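Side-chain contacts in host-nuclease inhibitor protein Gam, putative (Desulfovibrio vulgaris, PDB 2P2U), which belongs to the phage Mu Gam-like family and probably binds double-stranded DNA: residues Lys106-Lys109 against Asp110-Leu113; Thr112-Arg115 against Leu116-Gly120; Gln137-Pro140 against Asp141-Glu145. All blocks are in the same frame, centred on the assembly; numbering follows the deposited sequence.

Contact 1 (Lys106-Lys109 against Asp110-Leu113); sequences KITK and DMTL
Thr108 O faces the opening turn of helix 109-118 and takes two backbone bonds from it, one from Met111 N and one from Thr112 N, the second at 3.3 Å with an N-H...O angle of 159°. Leu113 N makes the next i to i+4 bond, to Lys109 O at 3.1 Å. The hydroxyl of Thr108 also turns inward: OG1 sits between the backbone N and the carbonyl carbon (chi1 56°) and accepts from Met111 N at 3.1 Å. This makes Thr108 the N-cap of the helix, a place that suits threonine because first-turn amides lack the i to i+4 carbonyl of a preceding turn, and its short side chain can bend back to give the amide of Met111 a second acceptor beside Thr108 O. Met111, a selenomethionine, folds back across the cap. Its chain bends at chi3 (44°), which brings CE near the branches of Ile107, and the two side chains cross at about a right angle. Ile107 CG2 lies 4.0 Å from Met111 CB, an apolar contact just ahead of the cap, and the same methyl lies against the hydroxyl of Thr112. Two polar ends of this turn find partners beyond it. Thr112 OG1 bonds to Gln103 and to the backbone of Val147 of the second subunit, while the extended chain of Lys109 carries NZ to a salt bridge with Asp130 of that subunit.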
ATOM      1  N   LYS A 106      13.083  14.940 -23.735  1.00 50.14           N
ATOM      2  CA  LYS A 106      11.695  15.406 -23.782  1.00 48.91           C
ATOM      3  C   LYS A 106      10.699  14.302 -24.018  1.00 48.21           C
ATOM      4  O   LYS A 106       9.632  14.559 -24.583  1.00 48.70           O
ATOM      5  CB  LYS A 106      11.508  16.537 -24.775  1.00 49.73           C
ATOM      6  CG  LYS A 106      12.676  17.532 -24.840  1.00 50.91           C
ATOM      7  CD  LYS A 106      12.697  18.254 -26.154  1.00 50.77           C
ATOM      8  CE  LYS A 106      14.092  18.204 -26.767  1.00 55.82           C
ATOM      9  NZ  LYS A 106      14.090  19.083 -27.968  1.00 56.92           N
ATOM     10  N   ILE A 107      11.046  13.086 -23.571  1.00 45.74           N
ATOM     11  CA  ILE A 107      10.371  11.878 -23.948  1.00 43.01           C
ATOM     12  C   ILE A 107       9.709  11.185 -22.745  1.00 42.29           C
ATOM     13  O   ILE A 107      10.360  10.677 -21.881  1.00 42.39           O
ATOM     14  CB  ILE A 107      11.387  10.854 -24.511  1.00 43.13           C
ATOM     15  CG1 ILE A 107      12.391  11.478 -25.496  1.00 40.86           C
ATOM     16  CG2 ILE A 107      10.683   9.580 -25.064  1.00 41.99           C
ATOM     17  CD1 ILE A 107      11.966  11.691 -26.867  1.00 35.19           C
ATOM     18  N   THR A 108       8.408  11.084 -22.730  1.00 41.07           N
ATOM     19  CA  THR A 108       7.756  10.456 -21.623  1.00 40.15           C
ATOM     20  C   THR A 108       7.880   8.986 -21.737  1.00 41.69           C
ATOM     21  O   THR A 108       8.102   8.478 -22.787  1.00 42.33           O
ATOM     22  CB  THR A 108       6.263  10.728 -21.669  1.00 39.32           C
ATOM     23  OG1 THR A 108       5.785  10.278 -22.955  1.00 42.33           O
ATOM     24  CG2 THR A 108       5.964  12.165 -21.467  1.00 30.16           C
ATOM     25  N   LYS A 109       7.634   8.287 -20.639  1.00 44.40           N
ATOM     26  CA  LYS A 109       7.654   6.819 -20.618  1.00 45.91           C
ATOM     27  C   LYS A 109       6.564   6.190 -21.515  1.00 44.20           C
ATOM     28  O   LYS A 109       6.756   5.114 -22.069  1.00 45.36           O
ATOM     29  CB  LYS A 109       7.627   6.340 -19.148  1.00 46.39           C
ATOM     30  CG  LYS A 109       6.946   5.004 -18.880  1.00 50.06           C
ATOM     31  CD  LYS A 109       7.347   4.466 -17.497  1.00 51.08           C
ATOM     32  CE  LYS A 109       7.145   2.914 -17.327  1.00 51.58           C
ATOM     33  NZ  LYS A 109       7.452   2.652 -15.856  1.00 54.95           N
ATOM     34  N   ASP A 110       5.434   6.842 -21.700  1.00 43.08           N
ATOM     35  CA  ASP A 110       4.464   6.359 -22.681  1.00 42.31           C
ATOM     36  C   ASP A 110       4.973   6.526 -24.145  1.00 42.31           C
ATOM     37  O   ASP A 110       4.534   5.783 -25.043  1.00 42.31           O
ATOM     38  CB  ASP A 110       3.187   7.143 -22.591  1.00 42.96           C
ATOM     39  CG  ASP A 110       2.219   6.688 -21.507  1.00 47.12           C
ATOM     40  OD1 ASP A 110       2.362   5.594 -20.877  1.00 53.10           O
ATOM     41  OD2 ASP A 110       1.241   7.473 -21.336  1.00 50.14           O
HETATM   42  N   MSE A 111       5.844   7.501 -24.433  1.00 41.05           N
HETATM   43  CA  MSE A 111       6.343   7.567 -25.800  1.00 41.46           C
HETATM   44  C   MSE A 111       7.373   6.470 -26.077  1.00 37.89           C
HETATM   45  O   MSE A 111       7.449   5.936 -27.193  1.00 37.08           O
HETATM   46  CB  MSE A 111       6.840   8.943 -26.155  1.00 40.50           C
HETATM   47  CG  MSE A 111       5.805  10.044 -25.900  1.00 45.67           C
HETATM   48 SE   MSE A 111       6.681  11.854 -25.735  1.00 53.56          SE
HETATM   49  CE  MSE A 111       7.932  11.629 -27.279  1.00 47.63           C
ATOM     50  N   THR A 112       8.137   6.104 -25.060  1.00 35.93           N
ATOM     51  CA  THR A 112       9.036   4.963 -25.148  1.00 34.51           C
ATOM     52  C   THR A 112       8.287   3.651 -25.386  1.00 34.60           C
ATOM     53  O   THR A 112       8.710   2.807 -26.236  1.00 32.89           O
ATOM     54  CB  THR A 112       9.839   4.901 -23.917  1.00 34.24           C
ATOM     55  OG1 THR A 112      10.736   6.016 -23.975  1.00 38.13           O
ATOM     56  CG2 THR A 112      10.645   3.624 -23.762  1.00 31.56           C
ATOM     57  N   LEU A 113       7.164   3.460 -24.678  1.00 34.16           N
ATOM     58  CA  LEU A 113       6.307   2.287 -24.982  1.00 34.29           C
ATOM     59  C   LEU A 113       5.823   2.213 -26.432  1.00 33.59           C
ATOM     60  O   LEU A 113       5.761   1.142 -26.994  1.00 33.69           O
ATOM     61  CB  LEU A 113       5.064   2.282 -24.094  1.00 33.77           C
ATOM     62  CG  LEU A 113       5.553   1.961 -22.693  1.00 36.27           C
ATOM     63  CD1 LEU A 113       4.502   2.129 -21.616  1.00 32.72           C
ATOM     64  CD2 LEU A 113       6.112   0.527 -22.665  1.00 38.73           C
TER

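Contact 2 (Thr112-Arg115 against Leu116-Gly120); sequences TLER and LRQFG
Glu114 and Arg117 form an i to i+3 salt bridge on the last turns of helix 109-118, a local contact within one helix. Glu114 OE2 comes to the edge of the guanidinium, near its plane, and meets NH2 of Arg117; the carboxylate and guanidinium planes are 32° apart. Arg117 leaves the backbone with CG anti to N (chi1 -174°) and then bends at chi3, which swings the guanidinium back along the helix until one face lies over Leu113 O. Its other terminal nitrogen, NH1, pairs with Glu129 of the second subunit, so the cation is shared between two acids. Thr112 and Leu116 lie side by side, with Thr112 CG2 3.8 Å from Leu116 CD1, a methyl contact suited to the buried side of the helix. Farther along the helix, Gln118 N bonds to Glu114 O at 2.7 Å. The helix closes in a Schellman motif at Gly120, whose positive phi (73°) glycine adopts easily; Gly120 N bonds to Arg117 O at 2.8 Å. On the buried side, Leu113 and Leu116 pack on Ile125 of strand 125-131, and Leu116 also meets Met136 of the second subunit.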
ATOM      1  N   THR A 112       8.137   6.104 -25.060  1.00 35.93           N
ATOM      2  CA  THR A 112       9.036   4.963 -25.148  1.00 34.51           C
ATOM      3  C   THR A 112       8.287   3.651 -25.386  1.00 34.60           C
ATOM      4  O   THR A 112       8.710   2.807 -26.236  1.00 32.89           O
ATOM      5  CB  THR A 112       9.839   4.901 -23.917  1.00 34.24           C
ATOM      6  OG1 THR A 112      10.736   6.016 -23.975  1.00 38.13           O
ATOM      7  CG2 THR A 112      10.645   3.624 -23.762  1.00 31.56           C
ATOM      8  N   LEU A 113       7.164   3.460 -24.678  1.00 34.16           N
ATOM      9  CA  LEU A 113       6.307   2.287 -24.982  1.00 34.29           C
ATOM     10  C   LEU A 113       5.823   2.213 -26.432  1.00 33.59           C
ATOM     11  O   LEU A 113       5.761   1.142 -26.994  1.00 33.69           O
ATOM     12  CB  LEU A 113       5.064   2.282 -24.094  1.00 33.77           C
ATOM     13  CG  LEU A 113       5.553   1.961 -22.693  1.00 36.27           C
ATOM     14  CD1 LEU A 113       4.502   2.129 -21.616  1.00 32.72           C
ATOM     15  CD2 LEU A 113       6.112   0.527 -22.665  1.00 38.73           C
ATOM     16  N   GLU A 114       5.392   3.338 -26.983  1.00 32.88           N
ATOM     17  CA  GLU A 114       4.753   3.289 -28.253  1.00 32.76           C
ATOM     18  C   GLU A 114       5.874   3.024 -29.208  1.00 32.58           C
ATOM     19  O   GLU A 114       5.731   2.298 -30.193  1.00 32.91           O
ATOM     20  CB  GLU A 114       3.948   4.567 -28.532  1.00 32.58           C
ATOM     21  CG  GLU A 114       3.219   4.613 -29.886  1.00 38.81           C
ATOM     22  CD  GLU A 114       2.514   3.280 -30.305  1.00 45.64           C
ATOM     23  OE1 GLU A 114       2.593   2.903 -31.514  1.00 40.44           O
ATOM     24  OE2 GLU A 114       1.916   2.616 -29.413  1.00 51.35           O
ATOM     25  N   ARG A 115       7.047   3.571 -28.922  1.00 32.36           N
ATOM     26  CA  ARG A 115       8.121   3.202 -29.774  1.00 31.50           C
ATOM     27  C   ARG A 115       8.494   1.829 -29.687  1.00 32.34           C
ATOM     28  O   ARG A 115       8.828   1.299 -30.720  1.00 33.35           O
ATOM     29  CB  ARG A 115       9.359   3.888 -29.417  1.00 31.19           C
ATOM     30  CG  ARG A 115       9.279   5.264 -29.793  1.00 32.86           C
ATOM     31  CD  ARG A 115      10.598   5.953 -29.550  1.00 33.68           C
ATOM     32  NE  ARG A 115      10.429   7.438 -29.685  1.00 38.64           N
ATOM     33  CZ  ARG A 115      11.414   8.432 -29.678  1.00 33.48           C
ATOM     34  NH1 ARG A 115      12.718   8.172 -29.539  1.00 28.23           N
ATOM     35  NH2 ARG A 115      11.145   9.737 -29.802  1.00 24.31           N
ATOM     36  N   LEU A 116       8.594   1.268 -28.473  1.00 33.93           N
ATOM     37  CA  LEU A 116       8.924  -0.161 -28.352  1.00 34.33           C
ATOM     38  C   LEU A 116       7.961  -0.917 -29.227  1.00 35.75           C
ATOM     39  O   LEU A 116       8.328  -1.919 -29.807  1.00 37.07           O
ATOM     40  CB  LEU A 116       8.922  -0.631 -26.892  1.00 33.75           C
ATOM     41  CG  LEU A 116      10.268  -0.177 -26.241  1.00 33.80           C
ATOM     42  CD1 LEU A 116      10.159  -0.018 -24.748  1.00 25.78           C
ATOM     43  CD2 LEU A 116      11.386  -1.112 -26.632  1.00 28.56           C
ATOM     44  N   ARG A 117       6.763  -0.397 -29.418  1.00 36.21           N
ATOM     45  CA  ARG A 117       5.705  -1.190 -29.960  1.00 38.37           C
ATOM     46  C   ARG A 117       5.761  -0.996 -31.488  1.00 38.84           C
ATOM     47  O   ARG A 117       5.707  -1.966 -32.232  1.00 38.91           O
ATOM     48  CB  ARG A 117       4.423  -0.754 -29.273  1.00 37.94           C
ATOM     49  CG  ARG A 117       3.141  -1.526 -29.555  1.00 43.01           C
ATOM     50  CD  ARG A 117       1.810  -0.769 -28.981  1.00 42.80           C
ATOM     51  NE  ARG A 117       1.748  -0.780 -27.503  1.00 49.00           N
ATOM     52  CZ  ARG A 117       1.771   0.324 -26.729  1.00 51.79           C
ATOM     53  NH1 ARG A 117       1.775   0.227 -25.408  1.00 51.12           N
ATOM     54  NH2 ARG A 117       1.801   1.548 -27.251  1.00 53.11           N
ATOM     55  N   GLN A 118       5.934   0.252 -31.963  1.00 39.67           N
ATOM     56  CA  GLN A 118       6.256   0.561 -33.382  1.00 39.06           C
ATOM     57  C   GLN A 118       7.383  -0.359 -33.889  1.00 39.10           C
ATOM     58  O   GLN A 118       7.314  -0.856 -34.993  1.00 39.86           O
ATOM     59  CB  GLN A 118       6.628   2.009 -33.520  1.00 38.39           C
ATOM     60  CG  GLN A 118       5.930   2.774 -34.686  1.00 45.62           C
ATOM     61  CD  GLN A 118       4.445   3.189 -34.410  1.00 54.75           C
ATOM     62  OE1 GLN A 118       3.771   3.684 -35.295  1.00 57.70           O
ATOM     63  NE2 GLN A 118       3.953   2.981 -33.181  1.00 57.80           N
ATOM     64  N   PHE A 119       8.378  -0.675 -33.068  1.00 39.56           N
ATOM     65  CA  PHE A 119       9.482  -1.524 -33.512  1.00 40.06           C
ATOM     66  C   PHE A 119       9.243  -3.020 -33.277  1.00 41.66           C
ATOM     67  O   PHE A 119      10.137  -3.817 -33.623  1.00 41.60           O
ATOM     68  CB  PHE A 119      10.757  -1.169 -32.783  1.00 39.12           C
ATOM     69  CG  PHE A 119      11.250   0.217 -33.053  1.00 40.74           C
ATOM     70  CD1 PHE A 119      11.135   0.791 -34.307  1.00 39.21           C
ATOM     71  CD2 PHE A 119      11.895   0.926 -32.070  1.00 41.54           C
ATOM     72  CE1 PHE A 119      11.618   2.061 -34.555  1.00 39.58           C
ATOM     73  CE2 PHE A 119      12.367   2.206 -32.315  1.00 42.07           C
ATOM     74  CZ  PHE A 119      12.235   2.759 -33.578  1.00 40.56           C
ATOM     75  N   GLY A 120       8.092  -3.390 -32.664  1.00 41.30           N
ATOM     76  CA  GLY A 120       7.779  -4.787 -32.367  1.00 41.29           C
ATOM     77  C   GLY A 120       8.566  -5.401 -31.226  1.00 43.27           C
ATOM     78  O   GLY A 120       8.728  -6.601 -31.145  1.00 43.89           O
TER

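Contact 3 (Gln137-Pro140 against Asp141-Glu145); sequences QGWP and DERLE
A tryptophan-arginine cation-pi stack stands at the N-terminus of helix 141-146, where the loop after helix 133-136 turns into the helix through Pro140 at the N-cap position. Trp139, just ahead of the cap, directs its side chain at the first turn, and Arg143 lays its guanidinium flat over one face of the indole. Arg143 CZ is 4.2 Å from the centroid of the six-membered ring of Trp139 and 19° off the ring normal, while the two planes are inclined by 26°. The overlap is offset: Arg143 NH1 lies 3.5 Å from Trp139 NE1, and NH2 reaches toward CZ2. A bend at chi3 (74°) turns the guanidinium over the ring after the aliphatic part of the chain has passed Pro140, whose CG is 3.9 Å from Arg143 CG. Arginine suits this place because its flat cation can cover the indole while its methylenes lie against proline. Proline is tolerated here because the helix needs no N-H from the residue before its first turn, but its ring cannot cap; its O still receives weak bonds from Arg143 N and Leu144 N. The loop and the helix are also tied to strand 149-161: Trp139 O accepts from Arg151, and Leu144 packs on Leu149 and Arg151. The second subunit also reaches this turn, with its Leu116 against Trp139 and its Ile121 against Arg143. Leu144 gives the indole an apolar neighbour in addition to the cation. Its side chain crosses that of the tryptophan at a slant, and the branch that makes the contact is CD2, 3.7 Å from both CE3 and CB of Trp139.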
ATOM      1  N   GLN A 137     -21.440  -4.426 -16.320  1.00 69.76           N
ATOM      2  CA  GLN A 137     -22.765  -3.990 -15.787  1.00 69.62           C
ATOM      3  C   GLN A 137     -23.895  -3.692 -16.764  1.00 67.03           C
ATOM      4  O   GLN A 137     -25.000  -4.095 -16.517  1.00 67.22           O
ATOM      5  CB  GLN A 137     -22.609  -2.825 -14.809  1.00 70.28           C
ATOM      6  CG  GLN A 137     -22.196  -3.257 -13.378  1.00 72.59           C
ATOM      7  CD  GLN A 137     -21.829  -2.069 -12.477  1.00 73.25           C
ATOM      8  OE1 GLN A 137     -20.873  -2.160 -11.698  1.00 77.77           O
ATOM      9  NE2 GLN A 137     -22.575  -0.947 -12.591  1.00 76.17           N
ATOM     10  N   GLY A 138     -23.646  -3.030 -17.877  1.00 65.40           N
ATOM     11  CA  GLY A 138     -24.746  -2.794 -18.839  1.00 63.19           C
ATOM     12  C   GLY A 138     -24.980  -3.889 -19.886  1.00 61.78           C
ATOM     13  O   GLY A 138     -25.794  -3.720 -20.803  1.00 61.73           O
ATOM     14  N   TRP A 139     -24.283  -5.018 -19.754  1.00 60.10           N
ATOM     15  CA  TRP A 139     -24.564  -6.241 -20.574  1.00 58.06           C
ATOM     16  C   TRP A 139     -25.738  -7.085 -20.095  1.00 56.75           C
ATOM     17  O   TRP A 139     -25.909  -7.268 -18.901  1.00 57.10           O
ATOM     18  CB  TRP A 139     -23.327  -7.168 -20.625  1.00 56.71           C
ATOM     19  CG  TRP A 139     -22.205  -6.611 -21.467  1.00 55.67           C
ATOM     20  CD1 TRP A 139     -22.084  -5.327 -21.918  1.00 52.39           C
ATOM     21  CD2 TRP A 139     -21.045  -7.311 -21.925  1.00 54.25           C
ATOM     22  NE1 TRP A 139     -20.941  -5.192 -22.625  1.00 52.87           N
ATOM     23  CE2 TRP A 139     -20.273  -6.389 -22.650  1.00 53.88           C
ATOM     24  CE3 TRP A 139     -20.586  -8.641 -21.797  1.00 55.14           C
ATOM     25  CZ2 TRP A 139     -19.043  -6.734 -23.255  1.00 53.21           C
ATOM     26  CZ3 TRP A 139     -19.368  -8.992 -22.406  1.00 54.42           C
ATOM     27  CH2 TRP A 139     -18.616  -8.033 -23.121  1.00 54.17           C
ATOM     28  N   PRO A 140     -26.488  -7.667 -21.032  1.00 55.64           N
ATOM     29  CA  PRO A 140     -27.417  -8.768 -20.735  1.00 54.93           C
ATOM     30  C   PRO A 140     -26.723 -10.020 -20.195  1.00 54.28           C
ATOM     31  O   PRO A 140     -25.571 -10.211 -20.406  1.00 54.43           O
ATOM     32  CB  PRO A 140     -28.021  -9.107 -22.101  1.00 54.68           C
ATOM     33  CG  PRO A 140     -27.143  -8.469 -23.117  1.00 55.04           C
ATOM     34  CD  PRO A 140     -26.469  -7.308 -22.464  1.00 55.58           C
ATOM     35  N   ASP A 141     -27.451 -10.891 -19.529  1.00 54.85           N
ATOM     36  CA  ASP A 141     -26.917 -12.146 -18.977  1.00 54.44           C
ATOM     37  C   ASP A 141     -26.210 -13.120 -19.940  1.00 54.21           C
ATOM     38  O   ASP A 141     -25.302 -13.890 -19.519  1.00 53.91           O
ATOM     39  CB  ASP A 141     -28.054 -12.879 -18.311  1.00 54.05           C
ATOM     40  CG  ASP A 141     -28.281 -12.388 -16.964  1.00 57.96           C
ATOM     41  OD1 ASP A 141     -28.798 -11.264 -16.809  1.00 65.41           O
ATOM     42  OD2 ASP A 141     -27.880 -13.099 -16.027  1.00 65.38           O
ATOM     43  N   GLU A 142     -26.683 -13.120 -21.193  1.00 53.30           N
ATOM     44  CA  GLU A 142     -26.152 -13.948 -22.251  1.00 52.12           C
ATOM     45  C   GLU A 142     -24.806 -13.469 -22.743  1.00 50.63           C
ATOM     46  O   GLU A 142     -23.980 -14.327 -23.078  1.00 52.79           O
ATOM     47  CB  GLU A 142     -27.057 -14.009 -23.476  1.00 51.43           C
ATOM     48  CG  GLU A 142     -28.443 -13.934 -23.210  1.00 56.44           C
ATOM     49  CD  GLU A 142     -28.934 -12.481 -23.154  1.00 61.82           C
ATOM     50  OE1 GLU A 142     -28.491 -11.644 -24.012  1.00 56.54           O
ATOM     51  OE2 GLU A 142     -29.771 -12.218 -22.229  1.00 63.04           O
ATOM     52  N   ARG A 143     -24.607 -12.165 -22.897  1.00 47.66           N
ATOM     53  CA  ARG A 143     -23.317 -11.657 -23.303  1.00 46.98           C
ATOM     54  C   ARG A 143     -22.303 -11.933 -22.204  1.00 45.96           C
ATOM     55  O   ARG A 143     -21.183 -12.374 -22.448  1.00 46.69           O
ATOM     56  CB  ARG A 143     -23.394 -10.193 -23.665  1.00 46.88           C
ATOM     57  CG  ARG A 143     -24.088 -10.033 -25.019  1.00 50.99           C
ATOM     58  CD  ARG A 143     -23.918  -8.638 -25.592  1.00 56.20           C
ATOM     59  NE  ARG A 143     -22.558  -8.460 -26.084  1.00 62.85           N
ATOM     60  CZ  ARG A 143     -21.888  -7.307 -26.126  1.00 66.25           C
ATOM     61  NH1 ARG A 143     -22.426  -6.191 -25.657  1.00 66.86           N
ATOM     62  NH2 ARG A 143     -20.649  -7.269 -26.631  1.00 69.16           N
ATOM     63  N   LEU A 144     -22.722 -11.784 -20.970  1.00 44.19           N
ATOM     64  CA  LEU A 144     -21.868 -12.146 -19.910  1.00 42.22           C
ATOM     65  C   LEU A 144     -21.518 -13.611 -20.001  1.00 42.01           C
ATOM     66  O   LEU A 144     -20.372 -13.955 -19.757  1.00 43.10           O
ATOM     67  CB  LEU A 144     -22.506 -11.815 -18.574  1.00 41.33           C
ATOM     68  CG  LEU A 144     -22.849 -10.362 -18.375  1.00 40.21           C
ATOM     69  CD1 LEU A 144     -23.613 -10.284 -17.049  1.00 36.21           C
ATOM     70  CD2 LEU A 144     -21.561  -9.488 -18.354  1.00 38.54           C
ATOM     71  N   GLU A 145     -22.479 -14.481 -20.309  1.00 41.98           N
ATOM     72  CA  GLU A 145     -22.252 -15.924 -20.253  1.00 41.35           C
ATOM     73  C   GLU A 145     -21.155 -16.292 -21.280  1.00 40.81           C
ATOM     74  O   GLU A 145     -20.318 -17.172 -21.024  1.00 40.93           O
ATOM     75  CB  GLU A 145     -23.565 -16.732 -20.432  1.00 42.01           C
ATOM     76  CG  GLU A 145     -23.456 -18.299 -20.636  1.00 44.78           C
ATOM     77  CD  GLU A 145     -23.214 -18.687 -22.205  1.00 57.15           C
ATOM     78  OE1 GLU A 145     -23.935 -18.089 -23.134  1.00 58.62           O
ATOM     79  OE2 GLU A 145     -22.308 -19.556 -22.490  1.00 52.59           O
TER

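In the fold
Contacts 1 and 2 follow one another on helix 109-118 and share Thr112 and Leu113; the first covers the helix start and the second its end, with centres about 10 Å apart. Ile107 CD1 of contact 1 also packs on Arg115 NH2 of contact 2, at 3.6 Å. Contact 3 comes later in the chain, after strand 125-131 and helix 133-136, and its centre lies about 37 Å from that of contact 1 and about 35 Å from that of contact 2. Within one chain it touches neither. The dimer brings contacts 2 and 3 together: Leu116 of one subunit packs on Trp139 of the other. Contact 1 also touches the second subunit, through Lys109 and Thr112.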